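Local coordinates for protein putative Nitroreductase (PDB 3EO7) that binds flavin mononucleotide and probably acts as an oxidoreductase of the nitroreductase family, at residues S8-Y13 against Y448-Y453; Y107-Y112 against L187-L192; R180-I185 against V452-H457. All blocks are in the same frame, centred on the assembly; numbering follows the deposited sequence.

Contact 1: residues S8-Y13 against Y448-Y453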
loop_
_atom_site.group_PDB
_atom_site.type_symbol
_atom_site.label_atom_id
_atom_site.label_comp_id
_atom_site.label_asym_id
_atom_site.label_seq_id
_atom_site.Cartn_x
_atom_site.Cartn_y
_atom_site.Cartn_z
ATOM N N SER A 8 23.977 -2.539 4.308
ATOM C CA SER A 8 23.258 -3.719 4.751
ATOM C C SER A 8 22.492 -4.240 3.524
ATOM O O SER A 8 22.419 -3.569 2.478
ATOM C CB SER A 8 22.321 -3.411 5.922
ATOM O OG SER A 8 21.278 -2.579 5.487
ATOM N N ILE A 9 21.877 -5.409 3.681
ATOM C CA ILE A 9 21.226 -6.079 2.559
ATOM C C ILE A 9 20.090 -5.255 1.949
ATOM O O ILE A 9 19.919 -5.285 0.745
ATOM C CB ILE A 9 20.801 -7.552 2.926
ATOM C CG1 ILE A 9 20.302 -8.322 1.672
ATOM C CG2 ILE A 9 19.779 -7.537 4.052
ATOM C CD1 ILE A 9 21.328 -8.508 0.544
ATOM N N ALA A 10 19.338 -4.486 2.741
ATOM C CA ALA A 10 18.273 -3.638 2.162
ATOM C C ALA A 10 18.844 -2.542 1.233
ATOM O O ALA A 10 18.265 -2.240 0.183
ATOM C CB ALA A 10 17.421 -3.032 3.254
ATOM N N GLN A 11 19.971 -1.944 1.629
ATOM C CA GLN A 11 20.653 -0.960 0.771
ATOM C C GLN A 11 21.161 -1.601 -0.521
ATOM O O GLN A 11 20.991 -1.040 -1.615
ATOM C CB GLN A 11 21.792 -0.284 1.520
ATOM C CG GLN A 11 21.317 0.575 2.677
ATOM C CD GLN A 11 22.468 1.056 3.499
ATOM O OE1 GLN A 11 23.126 0.286 4.210
ATOM N NE2 GLN A 11 22.732 2.345 3.410
ATOM N N HIS A 12 21.710 -2.808 -0.415
ATOM C CA HIS A 12 22.221 -3.543 -1.577
ATOM C C HIS A 12 21.063 -3.887 -2.523
ATOM O O HIS A 12 21.162 -3.685 -3.742
ATOM C CB HIS A 12 22.945 -4.806 -1.092
ATOM C CG HIS A 12 23.530 -5.651 -2.182
ATOM N ND1 HIS A 12 24.599 -5.227 -2.950
ATOM C CD2 HIS A 12 23.252 -6.919 -2.580
ATOM C CE1 HIS A 12 24.920 -6.184 -3.806
ATOM N NE2 HIS A 12 24.137 -7.224 -3.587
ATOM N N TYR A 13 20.000 -4.432 -1.949
ATOM C CA TYR A 13 18.772 -4.746 -2.691
ATOM C C TYR A 13 18.307 -3.481 -3.461
ATOM O O TYR A 13 18.027 -3.510 -4.661
ATOM C CB TYR A 13 17.636 -5.283 -1.751
ATOM C CG TYR A 13 16.375 -5.407 -2.560
ATOM C CD1 TYR A 13 16.119 -6.539 -3.309
ATOM C CD2 TYR A 13 15.521 -4.344 -2.682
ATOM C CE1 TYR A 13 15.035 -6.612 -4.165
ATOM C CE2 TYR A 13 14.421 -4.386 -3.545
ATOM C CZ TYR A 13 14.174 -5.525 -4.291
ATOM O OH TYR A 13 13.091 -5.538 -5.174
ATOM N N TYR A 448 14.729 0.018 12.221
ATOM C CA TYR A 448 13.938 -1.209 12.098
ATOM C C TYR A 448 14.646 -2.366 11.392
ATOM O O TYR A 448 14.028 -3.383 11.076
ATOM C CB TYR A 448 12.653 -0.933 11.365
ATOM C CG TYR A 448 11.659 -0.129 12.165
ATOM C CD1 TYR A 448 10.861 -0.725 13.129
ATOM C CD2 TYR A 448 11.546 1.237 11.948
ATOM C CE1 TYR A 448 9.930 0.036 13.866
ATOM C CE2 TYR A 448 10.625 2.002 12.667
ATOM C CZ TYR A 448 9.825 1.401 13.606
ATOM O OH TYR A 448 8.932 2.204 14.289
ATOM N N GLY A 449 15.936 -2.207 11.147
ATOM C CA GLY A 449 16.687 -3.218 10.441
ATOM C C GLY A 449 16.294 -3.292 8.972
ATOM O O GLY A 449 15.555 -2.436 8.448
ATOM N N ASP A 450 16.784 -4.318 8.282
ATOM C CA ASP A 450 16.526 -4.440 6.854
ATOM C C ASP A 450 15.063 -4.609 6.503
ATOM O O ASP A 450 14.654 -4.238 5.424
ATOM C CB ASP A 450 17.367 -5.549 6.243
ATOM C CG ASP A 450 18.837 -5.224 6.308
ATOM O OD1 ASP A 450 19.239 -4.265 5.610
ATOM O OD2 ASP A 450 19.553 -5.933 7.051
ATOM N N ARG A 451 14.297 -5.185 7.425
ATOM C CA ARG A 451 12.838 -5.346 7.244
ATOM C C ARG A 451 12.123 -4.014 7.046
ATOM O O ARG A 451 11.014 -3.979 6.541
ATOM C CB ARG A 451 12.268 -6.104 8.437
ATOM C CG ARG A 451 10.761 -6.437 8.386
ATOM C CD ARG A 451 10.362 -6.976 9.748
ATOM N NE ARG A 451 8.997 -7.550 9.878
ATOM C CZ ARG A 451 8.723 -8.853 9.690
ATOM N NH1 ARG A 451 9.674 -9.701 9.295
ATOM N NH2 ARG A 451 7.505 -9.307 9.903
ATOM N N VAL A 452 12.752 -2.901 7.431
ATOM C CA VAL A 452 12.140 -1.586 7.237
ATOM C C VAL A 452 11.804 -1.361 5.760
ATOM O O VAL A 452 10.862 -0.631 5.442
ATOM C CB VAL A 452 13.032 -0.410 7.739
ATOM C CG1 VAL A 452 14.197 -0.106 6.748
ATOM C CG2 VAL A 452 12.130 0.864 8.013
ATOM N N TYR A 453 12.530 -2.027 4.858
ATOM C CA TYR A 453 12.277 -1.888 3.437
ATOM C C TYR A 453 10.829 -2.228 3.111
ATOM O O TYR A 453 10.190 -1.541 2.285
ATOM C CB TYR A 453 13.241 -2.773 2.635
ATOM C CG TYR A 453 13.412 -2.320 1.199
ATOM C CD1 TYR A 453 14.335 -1.352 0.866
ATOM C CD2 TYR A 453 12.655 -2.877 0.190
ATOM C CE1 TYR A 453 14.525 -0.934 -0.456
ATOM C CE2 TYR A 453 12.850 -2.509 -1.125
ATOM C CZ TYR A 453 13.776 -1.504 -1.432
ATOM O OH TYR A 453 13.950 -1.143 -2.730
#
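Asp450 and Tyr453, three residues apart at the turn that leads into helix 452-473, receive the first turn of the N-terminal helix 9-16. The Asp450 carboxylate is carried beside its own backbone N (chi1 -65°), and OD1 accepts two bonds from the helix start. Ser8 OG, in the crowded position between its backbone N and carbonyl carbon, donates to Asp450 OD1 at 2.6 Å on the syn lone pair. Ala10 N donates to the same Asp450 OD1 at 2.9 Å, a fairly straight bond that comes from above the carboxylate plane. Thus Ser8, although at the N-cap, spends its hydroxyl on Asp450, and the carboxylate would probably interact favourably with the positive end of the helix dipole. Ser8 N is instead held by Gln11 OE1 at 3.0 Å, on a lone pair in the amide plane. Ile9 CG2 lies 3.4 Å from Asp450 CG, the two side chains crossing nearly at right angles, while OD2 is bound by the backbone N of Glu259. One helical turn on, Tyr13 and Tyr453 both hold CG anti to the backbone N and form an offset edge-to-face pair. The Tyr13 edge is turned to the Tyr453 face, with centroids 5.1 Å apart and planes at 77°. Tyr13 CE2 reaches Tyr453 CE2 at 3.4 Å, and Tyr453 OH sits in the plane of the Tyr13 ring, at its edge. Both hydroxyls are anchored elsewhere, Tyr13 OH on the carbonyl of Asp179 and Tyr453 OH on His14 ND1. Ala10 CB fills in between, 4.2 Å from Tyr453 CB. Ile445 of helix 441-448 packs on Ser8 and Ala10, Phe274 of helix 270-276 lies on Ile9 and Ala10, and Tyr182 and Arg183 of helix 181-202 close in on the two tyrosines.

Contact 2: residues Y107-Y112 against L187-L192. With FMN (flavin mononucleotide), chain B.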
loop_
_atom_site.group_PDB
_atom_site.type_symbol
_atom_site.label_atom_id
_atom_site.label_comp_id
_atom_site.label_asym_id
_atom_site.label_seq_id
_atom_site.Cartn_x
_atom_site.Cartn_y
_atom_site.Cartn_z
ATOM N N TYR A 107 -1.149 -8.415 -9.300
ATOM C CA TYR A 107 -1.833 -8.852 -8.080
ATOM C C TYR A 107 -1.090 -9.857 -7.209
ATOM O O TYR A 107 -1.616 -10.934 -6.901
ATOM C CB TYR A 107 -3.278 -9.343 -8.396
ATOM C CG TYR A 107 -3.951 -8.301 -9.208
ATOM C CD1 TYR A 107 -4.297 -7.081 -8.640
ATOM C CD2 TYR A 107 -4.139 -8.469 -10.578
ATOM C CE1 TYR A 107 -4.866 -6.057 -9.412
ATOM C CE2 TYR A 107 -4.694 -7.456 -11.342
ATOM C CZ TYR A 107 -5.048 -6.250 -10.761
ATOM O OH TYR A 107 -5.553 -5.231 -11.549
ATOM N N PRO A 108 0.111 -9.479 -6.752
ATOM C CA PRO A 108 0.880 -10.348 -5.852
ATOM C C PRO A 108 0.186 -10.614 -4.505
ATOM O O PRO A 108 0.380 -11.680 -3.914
ATOM C CB PRO A 108 2.201 -9.566 -5.648
ATOM C CG PRO A 108 1.797 -8.118 -5.851
ATOM C CD PRO A 108 0.801 -8.199 -6.995
ATOM N N ALA A 109 -0.646 -9.689 -4.035
ATOM C CA ALA A 109 -1.269 -9.847 -2.717
ATOM C C ALA A 109 -2.389 -10.876 -2.680
ATOM O O ALA A 109 -3.156 -11.018 -3.647
ATOM C CB ALA A 109 -1.781 -8.478 -2.180
ATOM N N GLU A 110 -2.432 -11.625 -1.571
ATOM C CA GLU A 110 -3.509 -12.562 -1.277
ATOM C C GLU A 110 -4.045 -12.177 0.093
ATOM O O GLU A 110 -3.268 -11.844 1.000
ATOM C CB GLU A 110 -3.039 -14.045 -1.219
ATOM C CG GLU A 110 -2.990 -14.672 -2.556
ATOM C CD GLU A 110 -4.359 -14.886 -3.152
ATOM O OE1 GLU A 110 -5.301 -15.394 -2.466
ATOM O OE2 GLU A 110 -4.488 -14.607 -4.355
ATOM N N VAL A 111 -5.369 -12.231 0.212
ATOM C CA VAL A 111 -6.062 -11.896 1.435
ATOM C C VAL A 111 -6.595 -13.145 2.098
ATOM O O VAL A 111 -7.339 -13.925 1.485
ATOM C CB VAL A 111 -7.205 -10.896 1.162
ATOM C CG1 VAL A 111 -8.091 -10.689 2.433
ATOM C CG2 VAL A 111 -6.627 -9.539 0.636
ATOM N N TYR A 112 -6.239 -13.295 3.373
ATOM C CA TYR A 112 -6.755 -14.362 4.200
ATOM C C TYR A 112 -7.530 -13.783 5.370
ATOM O O TYR A 112 -7.237 -12.693 5.819
ATOM C CB TYR A 112 -5.615 -15.194 4.769
ATOM C CG TYR A 112 -4.829 -15.911 3.715
ATOM C CD1 TYR A 112 -3.802 -15.275 3.044
ATOM C CD2 TYR A 112 -5.131 -17.218 3.388
ATOM C CE1 TYR A 112 -3.093 -15.916 2.031
ATOM C CE2 TYR A 112 -4.438 -17.885 2.381
ATOM C CZ TYR A 112 -3.409 -17.244 1.725
ATOM O OH TYR A 112 -2.730 -17.920 0.746
ATOM N N LEU A 187 4.625 -2.096 -2.448
ATOM C CA LEU A 187 3.771 -0.949 -2.852
ATOM C C LEU A 187 2.343 -1.416 -3.088
ATOM O O LEU A 187 1.401 -0.795 -2.583
ATOM C CB LEU A 187 4.325 -0.274 -4.111
ATOM C CG LEU A 187 5.667 0.430 -3.853
ATOM C CD1 LEU A 187 6.351 0.754 -5.200
ATOM C CD2 LEU A 187 5.432 1.675 -3.010
ATOM N N ASP A 188 2.182 -2.459 -3.907
ATOM C CA ASP A 188 0.856 -3.036 -4.208
ATOM C C ASP A 188 0.116 -3.372 -2.897
ATOM O O ASP A 188 -1.078 -3.099 -2.738
ATOM C CB ASP A 188 0.962 -4.333 -5.008
ATOM C CG ASP A 188 1.356 -4.138 -6.462
ATOM O OD1 ASP A 188 1.628 -2.995 -6.908
ATOM O OD2 ASP A 188 1.412 -5.182 -7.157
ATOM N N THR A 189 0.846 -4.015 -1.995
ATOM C CA THR A 189 0.287 -4.405 -0.721
ATOM C C THR A 189 -0.120 -3.179 0.075
ATOM O O THR A 189 -1.197 -3.168 0.639
ATOM C CB THR A 189 1.235 -5.306 0.035
ATOM O OG1 THR A 189 1.445 -6.520 -0.719
ATOM C CG2 THR A 189 0.694 -5.628 1.429
ATOM N N GLY A 190 0.706 -2.120 0.093
ATOM C CA GLY A 190 0.355 -0.889 0.780
ATOM C C GLY A 190 -0.940 -0.280 0.271
ATOM O O GLY A 190 -1.735 0.198 1.059
ATOM N N HIS A 191 -1.165 -0.336 -1.042
ATOM C CA HIS A 191 -2.415 0.162 -1.623
ATOM C C HIS A 191 -3.602 -0.619 -1.053
ATOM O O HIS A 191 -4.637 -0.024 -0.676
ATOM C CB HIS A 191 -2.423 0.093 -3.166
ATOM C CG HIS A 191 -1.726 1.240 -3.845
ATOM N ND1 HIS A 191 -2.374 2.407 -4.172
ATOM C CD2 HIS A 191 -0.433 1.408 -4.225
ATOM C CE1 HIS A 191 -1.509 3.238 -4.758
ATOM N NE2 HIS A 191 -0.330 2.653 -4.812
ATOM N N LEU A 192 -3.470 -1.939 -1.002
ATOM C CA LEU A 192 -4.508 -2.780 -0.391
ATOM C C LEU A 192 -4.736 -2.429 1.082
ATOM O O LEU A 192 -5.877 -2.364 1.543
ATOM C CB LEU A 192 -4.123 -4.245 -0.566
ATOM C CG LEU A 192 -4.971 -5.271 0.186
ATOM C CD1 LEU A 192 -6.445 -5.153 -0.208
ATOM C CD2 LEU A 192 -4.399 -6.661 -0.199
HETATM N N1 FMN B . 0.583 2.494 -14.410
HETATM C C2 FMN B . 1.364 3.005 -15.432
HETATM O O2 FMN B . 0.863 3.348 -16.497
HETATM N N3 FMN B . 2.725 3.131 -15.344
HETATM C C4 FMN B . 3.417 2.721 -14.244
HETATM O O4 FMN B . 4.619 3.031 -14.147
HETATM C C4A FMN B . 2.671 2.204 -13.186
HETATM N N5 FMN B . 3.315 1.722 -12.063
HETATM C C5A FMN B . 2.555 1.284 -10.959
HETATM C C6 FMN B . 3.159 0.901 -9.767
HETATM C C7 FMN B . 2.410 0.445 -8.683
HETATM C C7M FMN B . 3.097 0.146 -7.342
HETATM C C8 FMN B . 1.026 0.373 -8.779
HETATM C C8M FMN B . 0.149 0.076 -7.581
HETATM C C9 FMN B . 0.387 0.762 -9.971
HETATM C C9A FMN B . 1.153 1.218 -11.058
HETATM N N10 FMN B . 0.530 1.594 -12.242
HETATM C C10 FMN B . 1.268 2.093 -13.282
HETATM C "C1'" FMN B . -0.937 1.311 -12.491
HETATM C "C2'" FMN B . -1.225 -0.142 -12.809
HETATM O "O2'" FMN B . -0.901 -0.410 -14.191
HETATM C "C3'" FMN B . -2.693 -0.439 -12.509
HETATM O "O3'" FMN B . -2.932 -0.353 -11.101
HETATM C "C4'" FMN B . -3.186 -1.787 -13.068
HETATM O "O4'" FMN B . -3.091 -1.812 -14.520
HETATM C "C5'" FMN B . -4.616 -2.043 -12.633
HETATM O "O5'" FMN B . -5.488 -1.031 -13.060
HETATM P P FMN B . -6.356 -0.183 -12.045
HETATM O O1P FMN B . -5.398 0.607 -11.160
HETATM O O2P FMN B . -7.202 0.725 -12.930
HETATM O O3P FMN B . -7.218 -1.097 -11.224
#
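Strand 109-115, a central member of the seven-stranded antiparallel sheet of the N-terminal nitroreductase-family region, here packs against helix 181-202, which also lines the FMN pocket. The axes of the short segments 109-112 and 187-192 come within 9.4 Å and cross at -39°, and the grip between strand and helix is apolar. Leu192, its CG anti to the backbone N, sets CD2 against Ala109 CB at 3.8 Å and Val111 CG2 at 3.7 Å. Ala109 CB also faces Thr189 OG1, a hydroxyl turned back to the carbonyl of Ile185 in its own helix. At the flavin end the contact becomes polar against carbon: Asp188 OD2 lies 3.1 Å from Pro108 CD, with the proline ring crossing the carboxylate side chain at about a right angle. Asp188 is fixed by two outside bonds, OD2 to Ser102 OG and OD1 to Ala103 N, so its carboxylate is unlikely to swing. That places Asp188 OD1 3.5 Å from the flavin methyl C8M. Leu187 CB approaches the other methyl, C7M of FMN, at 3.5 Å, and His191 CD2 lies 3.7 Å from C8M. Together they line the dimethylbenzene end of the isoalloxazine, while Tyr107 OH nears the ribityl chain at C5' of FMN. Around this interface, strand 162-169 bonds to the backbone of Pro108, Glu110 and Tyr112, and Tyr128 of strand 124-129 to that of Val111; Val166 lies against Thr189 and Leu192, Tyr82 of helix 66-82 packs on Val111 and Leu192, and helix 452-473 backs Leu187 and Thr189.

Contact 3: residues R180-I185 against V452-H457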
loop_
_atom_site.group_PDB
_atom_site.type_symbol
_atom_site.label_atom_id
_atom_site.label_comp_id
_atom_site.label_asym_id
_atom_site.label_seq_id
_atom_site.Cartn_x
_atom_site.Cartn_y
_atom_site.Cartn_z
ATOM N N ARG A 180 13.332 -6.770 -9.038
ATOM C CA ARG A 180 12.689 -5.477 -8.720
ATOM C C ARG A 180 11.278 -5.664 -8.191
ATOM O O ARG A 180 10.675 -4.741 -7.668
ATOM C CB ARG A 180 12.623 -4.588 -9.961
ATOM C CG ARG A 180 13.967 -4.259 -10.577
ATOM C CD ARG A 180 13.851 -3.105 -11.547
ATOM N NE ARG A 180 15.158 -2.607 -11.987
ATOM C CZ ARG A 180 15.833 -3.029 -13.044
ATOM N NH1 ARG A 180 15.371 -4.000 -13.817
ATOM N NH2 ARG A 180 17.002 -2.470 -13.341
ATOM N N ALA A 181 10.711 -6.862 -8.396
ATOM C CA ALA A 181 9.368 -7.159 -7.934
ATOM C C ALA A 181 9.155 -6.900 -6.441
ATOM O O ALA A 181 8.031 -6.615 -6.065
ATOM C CB ALA A 181 8.938 -8.609 -8.260
ATOM N N TYR A 182 10.175 -7.043 -5.596
ATOM C CA TYR A 182 9.950 -6.840 -4.166
ATOM C C TYR A 182 9.458 -5.425 -3.848
ATOM O O TYR A 182 8.549 -5.277 -3.020
ATOM C CB TYR A 182 11.161 -7.204 -3.320
ATOM C CG TYR A 182 10.807 -7.624 -1.921
ATOM C CD1 TYR A 182 10.154 -8.846 -1.685
ATOM C CD2 TYR A 182 11.135 -6.844 -0.809
ATOM C CE1 TYR A 182 9.840 -9.253 -0.396
ATOM C CE2 TYR A 182 10.839 -7.284 0.489
ATOM C CZ TYR A 182 10.206 -8.470 0.689
ATOM O OH TYR A 182 9.935 -8.875 1.973
ATOM N N ARG A 183 9.990 -4.396 -4.537
ATOM C CA ARG A 183 9.488 -3.037 -4.354
ATOM C C ARG A 183 8.009 -2.980 -4.733
ATOM O O ARG A 183 7.179 -2.495 -3.965
ATOM C CB ARG A 183 10.233 -2.048 -5.263
ATOM C CG ARG A 183 11.706 -1.916 -4.981
ATOM C CD ARG A 183 12.264 -1.042 -6.072
ATOM N NE ARG A 183 13.678 -0.717 -6.032
ATOM C CZ ARG A 183 14.159 0.502 -6.302
ATOM N NH1 ARG A 183 13.340 1.534 -6.485
ATOM N NH2 ARG A 183 15.464 0.706 -6.337
ATOM N N ARG A 184 7.692 -3.498 -5.923
ATOM C CA ARG A 184 6.326 -3.439 -6.448
ATOM C C ARG A 184 5.335 -4.217 -5.567
ATOM O O ARG A 184 4.218 -3.754 -5.319
ATOM C CB ARG A 184 6.239 -3.941 -7.907
ATOM C CG ARG A 184 7.260 -3.335 -8.859
ATOM C CD ARG A 184 7.170 -1.832 -9.005
ATOM N NE ARG A 184 7.975 -1.452 -10.165
ATOM C CZ ARG A 184 9.296 -1.310 -10.171
ATOM N NH1 ARG A 184 10.014 -1.334 -9.059
ATOM N NH2 ARG A 184 9.908 -1.070 -11.320
ATOM N N ILE A 185 5.738 -5.389 -5.097
ATOM C CA ILE A 185 4.902 -6.194 -4.228
ATOM C C ILE A 185 4.524 -5.422 -2.972
ATOM O O ILE A 185 3.368 -5.411 -2.544
ATOM C CB ILE A 185 5.663 -7.479 -3.818
ATOM C CG1 ILE A 185 5.682 -8.478 -4.980
ATOM C CG2 ILE A 185 5.010 -8.162 -2.581
ATOM C CD1 ILE A 185 6.690 -9.632 -4.807
ATOM N N VAL A 452 12.752 -2.901 7.431
ATOM C CA VAL A 452 12.140 -1.586 7.237
ATOM C C VAL A 452 11.804 -1.361 5.760
ATOM O O VAL A 452 10.862 -0.631 5.442
ATOM C CB VAL A 452 13.032 -0.410 7.739
ATOM C CG1 VAL A 452 14.197 -0.106 6.748
ATOM C CG2 VAL A 452 12.130 0.864 8.013
ATOM N N TYR A 453 12.530 -2.027 4.858
ATOM C CA TYR A 453 12.277 -1.888 3.437
ATOM C C TYR A 453 10.829 -2.228 3.111
ATOM O O TYR A 453 10.190 -1.541 2.285
ATOM C CB TYR A 453 13.241 -2.773 2.635
ATOM C CG TYR A 453 13.412 -2.320 1.199
ATOM C CD1 TYR A 453 14.335 -1.352 0.866
ATOM C CD2 TYR A 453 12.655 -2.877 0.190
ATOM C CE1 TYR A 453 14.525 -0.934 -0.456
ATOM C CE2 TYR A 453 12.850 -2.509 -1.125
ATOM C CZ TYR A 453 13.776 -1.504 -1.432
ATOM O OH TYR A 453 13.950 -1.143 -2.730
ATOM N N ARG A 454 10.321 -3.314 3.710
ATOM C CA ARG A 454 8.918 -3.690 3.538
ATOM C C ARG A 454 7.992 -2.565 4.028
ATOM O O ARG A 454 7.059 -2.178 3.364
ATOM C CB ARG A 454 8.578 -4.911 4.397
ATOM C CG ARG A 454 9.374 -6.131 4.125
ATOM C CD ARG A 454 8.760 -7.259 4.982
ATOM N NE ARG A 454 9.604 -8.423 4.995
ATOM C CZ ARG A 454 9.314 -9.557 5.649
ATOM N NH1 ARG A 454 8.183 -9.656 6.338
ATOM N NH2 ARG A 454 10.155 -10.569 5.593
ATOM N N TYR A 455 8.304 -2.065 5.216
ATOM C CA TYR A 455 7.480 -1.067 5.894
ATOM C C TYR A 455 7.381 0.205 5.083
ATOM O O TYR A 455 6.305 0.795 4.950
ATOM C CB TYR A 455 8.014 -0.732 7.273
ATOM C CG TYR A 455 8.134 -1.885 8.274
ATOM C CD1 TYR A 455 7.283 -2.989 8.238
ATOM C CD2 TYR A 455 9.029 -1.798 9.339
ATOM C CE1 TYR A 455 7.366 -3.964 9.176
ATOM C CE2 TYR A 455 9.131 -2.798 10.310
ATOM C CZ TYR A 455 8.283 -3.899 10.222
ATOM O OH TYR A 455 8.322 -4.911 11.171
ATOM N N LEU A 456 8.507 0.634 4.547
ATOM C CA LEU A 456 8.549 1.876 3.774
ATOM C C LEU A 456 7.649 1.810 2.539
ATOM O O LEU A 456 6.893 2.762 2.241
ATOM C CB LEU A 456 9.990 2.182 3.309
ATOM C CG LEU A 456 11.020 2.520 4.366
ATOM C CD1 LEU A 456 12.460 2.585 3.814
ATOM C CD2 LEU A 456 10.597 3.841 5.086
ATOM N N HIS A 457 7.768 0.712 1.798
ATOM C CA HIS A 457 7.052 0.548 0.541
ATOM C C HIS A 457 5.565 0.345 0.821
ATOM O O HIS A 457 4.732 0.928 0.132
ATOM C CB HIS A 457 7.685 -0.576 -0.294
ATOM C CG HIS A 457 8.951 -0.159 -0.966
ATOM N ND1 HIS A 457 10.169 -0.110 -0.308
ATOM C CD2 HIS A 457 9.187 0.269 -2.228
ATOM C CE1 HIS A 457 11.097 0.309 -1.149
ATOM N NE2 HIS A 457 10.531 0.566 -2.312
HETATM O O HOH W 1 10.773 1.630 -4.930
#
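Helix segments 181-185 and 452-457 meet at 50° between their directions, and five polar or aromatic side chains interleave at the crossing. Within one helix His457 puts CE1 over one face of the Tyr453 ring, 3.2 Å above its plane and offset toward the rim. The imidazole is held there by ND1, which donates to Tyr453 O at 3.0 Å, with the carbonyl oxygen near the ring plane. Arg183 comes across from the other helix, its chain extended from CG to NE, so that CG reaches the Tyr453 ring at the edge, 3.3 Å from Tyr453 OH. The same methylene lies obliquely by the imidazole, 3.8 Å from His457 NE2. Beyond it, a water accepts from Arg183 NH1 at 3.0 Å and is also bonded to His457 NE2 at 2.8 Å, in the plane of the imidazole. On the side of the Tyr453 ring away from His457, Tyr182 CD2 passes Tyr453 CD2 at 4.4 Å. Tyr182 OH ends 3.1 Å from Arg454 NE, ring and guanidinium planes 73° apart, and is hydrogen-bonded to His275 ND1. An alanine in place of His457 would remove the bond to Tyr453 O and the water link to Arg183, and would probably loosen the packing over the Tyr453 ring and the hold on Arg183. Arg183 is salt-bridged to Asp486 and bonded through NE to Thr17 OG1, and Arg454 is salt-bridged to Asp215, so both buried cations have an acidic partner. Arg183 might disfavour a second proton on His457, though its salt bridge to Asp486 would weaken the effect.

Overall arrangement
From the N terminus, contact 1 joins 8-13 to 448-453, closing a loop of more than 430 residues. Within that long loop, contact 2 makes a short closure, tying strand 109-115 of the first sheet to helix 181-202. Contact 3 starts at 180-185, inside the span of contact 2, and ends at 452-457, beyond it, so these two cross; contacts 1 and 3 both end on helix 452-473 and share Val452 and Tyr453. Helix 181-202 belongs to both contact 2 and contact 3, linking the flavin side of the first family region to the second, while contact 1 adds the N-terminal helix to that junction, with Tyr13 OH touching Tyr182.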